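Putative lipoprotein (Pseudomonas protegens, PDB 4KT3) probably serves as the immunity protein of a type VI secretion effector-immunity pair, neutralising a peptidoglycan glycoside hydrolase effector. Local coordinates at residues S84-L87 with N88-D91; Q23-Q26 with V27-A31. One frame throughout, in Å; residues are numbered along the deposited sequence.

Contact 1: residues S84-L87 with N88-D91; sequences SVSL and NTGD
Ser86 and Asp91 flank the four-residue turn of a β-hairpin, Leu87 to Gly90, which reverses the chain between strands 78-86 and 92-94. Two backbone bonds establish the closure. Ser86 N donates to Asp91 O at 2.8 Å, and Gly90 N reaches Ser86 O at 2.9 Å, an i+4 to i bond that defines an α-turn; this second donor lies above the carbonyl plane and the bond is clearly bent. Gly90 has positive phi (73°), and from there the chain runs back alongside the strand it left. Val85 adds a weaker CA-H contact to Asp91 O (CA to O 3.4 Å), giving that carbonyl a second neighbour.

The Ser86 side chain turns into the bend. With chi1 at 160°, OG swings away from its own backbone N and over the bend, where it accepts from Asn88 N at 3.0 Å and from Thr89 N, also at 3.0 Å. Thr89 then makes an ST turn: its OG1 takes the N-H of Asp91 at 3.0 Å in a nearly straight bond (162°), which ties up an amide at the exit of the turn. OG1 also packs against Ser86 CB at 3.3 Å. Glu124 binds both hydroxyls from outside, OE1 to Ser86 OG and OE2 to Thr89 OG1.

Helix 104-117 holds the turn at two carbonyls, Thr117 OG1 bonding to Asn88 O and Gln110 NE2 to Gly90 O. On the strand side Val85 packs on Phe65 of strand 62-69 and on Ala24, Val27 and Leu28 of helix 21-34.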
loop_
_atom_site.group_PDB
_atom_site.type_symbol
_atom_site.label_atom_id
_atom_site.label_comp_id
_atom_site.label_asym_id
_atom_site.label_seq_id
_atom_site.Cartn_x
_atom_site.Cartn_y
_atom_site.Cartn_z
ATOM N N SER B 84 1.288 -2.187 -8.796
ATOM C CA SER B 84 2.401 -1.802 -9.651
ATOM C C SER B 84 1.978 -2.019 -11.101
ATOM O O SER B 84 1.501 -3.102 -11.456
ATOM C CB SER B 84 3.650 -2.633 -9.336
ATOM O OG SER B 84 4.136 -2.382 -8.016
ATOM N N VAL B 85 2.145 -0.983 -11.921
ATOM C CA VAL B 85 1.810 -1.041 -13.343
ATOM C C VAL B 85 3.078 -0.871 -14.181
ATOM O O VAL B 85 3.808 0.104 -14.007
ATOM C CB VAL B 85 0.834 0.093 -13.725
ATOM C CG1 VAL B 85 0.505 0.033 -15.200
ATOM C CG2 VAL B 85 -0.443 0.024 -12.868
ATOM N N SER B 86 3.359 -1.812 -15.072
ATOM C CA SER B 86 4.573 -1.727 -15.880
ATOM C C SER B 86 4.490 -0.635 -16.918
ATOM O O SER B 86 3.517 -0.553 -17.648
ATOM C CB SER B 86 4.877 -3.042 -16.589
ATOM O OG SER B 86 5.762 -2.812 -17.690
ATOM N N LEU B 87 5.524 0.197 -16.977
ATOM C CA LEU B 87 5.610 1.248 -17.975
ATOM C C LEU B 87 5.692 0.687 -19.384
ATOM O O LEU B 87 5.263 1.334 -20.330
ATOM C CB LEU B 87 6.866 2.092 -17.755
ATOM C CG LEU B 87 6.863 3.164 -16.689
ATOM C CD1 LEU B 87 6.789 2.524 -15.325
ATOM C CD2 LEU B 87 8.124 4.001 -16.827
ATOM N N ASN B 88 6.278 -0.495 -19.525
ATOM C CA ASN B 88 6.563 -1.027 -20.852
ATOM C C ASN B 88 5.529 -2.009 -21.393
ATOM O O ASN B 88 5.487 -2.245 -22.602
ATOM C CB ASN B 88 7.950 -1.672 -20.885
ATOM C CG ASN B 88 9.062 -0.648 -21.038
ATOM O OD1 ASN B 88 8.871 0.409 -21.639
ATOM N ND2 ASN B 88 10.228 -0.957 -20.490
ATOM N N THR B 89 4.716 -2.597 -20.517
ATOM C CA THR B 89 3.723 -3.585 -20.959
ATOM C C THR B 89 2.320 -3.369 -20.398
ATOM O O THR B 89 1.367 -3.989 -20.870
ATOM C CB THR B 89 4.109 -4.998 -20.531
ATOM O OG1 THR B 89 4.023 -5.075 -19.104
ATOM C CG2 THR B 89 5.520 -5.359 -20.981
ATOM N N GLY B 90 2.198 -2.509 -19.388
ATOM C CA GLY B 90 0.947 -2.333 -18.678
ATOM C C GLY B 90 0.586 -3.487 -17.755
ATOM O O GLY B 90 -0.507 -3.498 -17.179
ATOM N N ASP B 91 1.476 -4.469 -17.618
ATOM C CA ASP B 91 1.245 -5.557 -16.661
ATOM C C ASP B 91 0.968 -4.939 -15.298
ATOM O O ASP B 91 1.754 -4.101 -14.821
ATOM C CB ASP B 91 2.471 -6.477 -16.586
ATOM C CG ASP B 91 2.163 -7.848 -15.989
ATOM O OD1 ASP B 91 1.004 -8.324 -16.079
ATOM O OD2 ASP B 91 3.109 -8.458 -15.445
#

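Contact 2: residues Q23-Q26 with V27-A31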
loop_
_atom_site.group_PDB
_atom_site.type_symbol
_atom_site.label_atom_id
_atom_site.label_comp_id
_atom_site.label_asym_id
_atom_site.label_seq_id
_atom_site.Cartn_x
_atom_site.Cartn_y
_atom_site.Cartn_z
ATOM N N GLN B 23 -0.764 7.825 -17.662
ATOM C CA GLN B 23 -1.261 6.741 -18.498
ATOM C C GLN B 23 -1.321 5.426 -17.723
ATOM O O GLN B 23 -2.276 4.661 -17.864
ATOM C CB GLN B 23 -0.386 6.585 -19.743
ATOM C CG GLN B 23 -0.506 7.749 -20.722
ATOM C CD GLN B 23 0.497 7.682 -21.859
ATOM O OE1 GLN B 23 1.634 7.248 -21.677
ATOM N NE2 GLN B 23 0.073 8.108 -23.047
ATOM N N ALA B 24 -0.311 5.168 -16.895
ATOM C CA ALA B 24 -0.293 3.961 -16.074
ATOM C C ALA B 24 -1.495 3.954 -15.121
ATOM O O ALA B 24 -2.103 2.914 -14.892
ATOM C CB ALA B 24 1.014 3.859 -15.293
ATOM N N GLU B 25 -1.848 5.116 -14.581
ATOM C CA GLU B 25 -3.011 5.193 -13.707
ATOM C C GLU B 25 -4.286 4.863 -14.487
ATOM O O GLU B 25 -5.198 4.217 -13.970
ATOM C CB GLU B 25 -3.153 6.579 -13.073
ATOM C CG GLU B 25 -4.235 6.609 -12.013
ATOM C CD GLU B 25 -4.564 8.011 -11.544
ATOM O OE1 GLU B 25 -3.638 8.806 -11.294
ATOM O OE2 GLU B 25 -5.764 8.318 -11.423
ATOM N N GLN B 26 -4.356 5.311 -15.732
ATOM C CA GLN B 26 -5.527 5.012 -16.542
ATOM C C GLN B 26 -5.611 3.514 -16.843
ATOM O O GLN B 26 -6.707 2.943 -16.848
ATOM C CB GLN B 26 -5.553 5.857 -17.816
ATOM C CG GLN B 26 -5.831 7.326 -17.537
ATOM C CD GLN B 26 -7.081 7.540 -16.683
ATOM O OE1 GLN B 26 -8.151 7.003 -16.982
ATOM N NE2 GLN B 26 -6.944 8.322 -15.610
ATOM N N VAL B 27 -4.460 2.877 -17.057
ATOM C CA VAL B 27 -4.410 1.425 -17.200
ATOM C C VAL B 27 -4.946 0.766 -15.926
ATOM O O VAL B 27 -5.794 -0.124 -15.984
ATOM C CB VAL B 27 -2.966 0.921 -17.496
ATOM C CG1 VAL B 27 -2.890 -0.595 -17.439
ATOM C CG2 VAL B 27 -2.498 1.407 -18.869
ATOM N N LEU B 28 -4.450 1.197 -14.769
ATOM C CA LEU B 28 -4.932 0.660 -13.499
ATOM C C LEU B 28 -6.447 0.829 -13.375
ATOM O O LEU B 28 -7.158 -0.092 -12.953
ATOM C CB LEU B 28 -4.221 1.340 -12.324
ATOM C CG LEU B 28 -4.722 0.897 -10.950
ATOM C CD1 LEU B 28 -4.516 -0.607 -10.757
ATOM C CD2 LEU B 28 -4.027 1.672 -9.845
ATOM N N ARG B 29 -6.955 1.999 -13.744
ATOM C CA ARG B 29 -8.393 2.245 -13.631
ATOM C C ARG B 29 -9.212 1.282 -14.492
ATOM O O ARG B 29 -10.266 0.805 -14.067
ATOM C CB ARG B 29 -8.722 3.696 -13.957
ATOM C CG ARG B 29 -8.376 4.641 -12.831
ATOM C CD ARG B 29 -8.659 6.083 -13.190
ATOM N NE ARG B 29 -8.172 6.979 -12.144
ATOM C CZ ARG B 29 -8.840 7.275 -11.034
ATOM N NH1 ARG B 29 -10.042 6.759 -10.808
ATOM N NH2 ARG B 29 -8.306 8.101 -10.145
ATOM N N VAL B 30 -8.710 0.970 -15.682
ATOM C CA VAL B 30 -9.320 -0.063 -16.516
ATOM C C VAL B 30 -9.260 -1.408 -15.782
ATOM O O VAL B 30 -10.265 -2.111 -15.670
ATOM C CB VAL B 30 -8.647 -0.146 -17.907
ATOM C CG1 VAL B 30 -9.142 -1.366 -18.696
ATOM C CG2 VAL B 30 -8.932 1.121 -18.719
ATOM N N ALA B 31 -8.090 -1.759 -15.270
ATOM C CA ALA B 31 -7.938 -2.995 -14.505
ATOM C C ALA B 31 -8.938 -3.107 -13.356
ATOM O O ALA B 31 -9.523 -4.166 -13.152
ATOM C CB ALA B 31 -6.526 -3.106 -13.967
#
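Val27 N donates to Gln23 O at 2.9 Å, and its CG2 methyl lies 3.4 Å from that same oxygen. Leu28 repeats the step one residue on, its N meeting Ala24 O, while its CB rests against Glu25 O. These i+4 to i bonds, each with the donor tilted moderately from the carbonyl plane, mark the regular α-helix 21-34, whose buried side here sets Ala24 and Leu28 against Phe65 of strand 62-69 and Val27 against Leu106 of helix 104-117. At Arg29 the backbone bond to Glu25 O is joined by an i to i+4 salt bridge on the partly exposed side. Glu25 CG stands opposite its own N (chi1 -172°) and the chain runs out straight, beside Arg29, extended from CG to NE and pointing the same way. Both guanidinium donors converge on one oxygen: Arg29 NE is 2.8 Å from Glu25 OE2, which accepts through its anti lone pair, and Arg29 NH2 is 2.9 Å from OE2, nearly in line with the C-O bond. OE2 sits in the guanidinium plane, yet the carboxylate is turned 46° from it. Gln26, bent at chi2, brings NE2 within 3.7 Å of Arg29 CD. Val30 N bonds to Gln26 O at 3.0 Å, and Ala31 N continues the ladder to Val27 O.

In the fold
Contact 2 comes first along the chain, spanning most of helix 21-34; contact 1 follows at the end of strand 78-86 and the turn into strand 92-94. Their centres are about 10 Å apart, and they meet directly through packing. Val85 CG1 of contact 1 lies 3.9 Å from Ala24 CB of contact 2, and Gly90 O is 3.8 Å from Val27 CG1. The helix thus rests on the five-stranded antiparallel sheet at its central strand, close to the hairpin turn, with helix 104-117 touching both contacts. The methyl contacts of Val85 place both contacts in one hydrophobic core between helix and sheet, within the Tgi2PP immunity-protein domain.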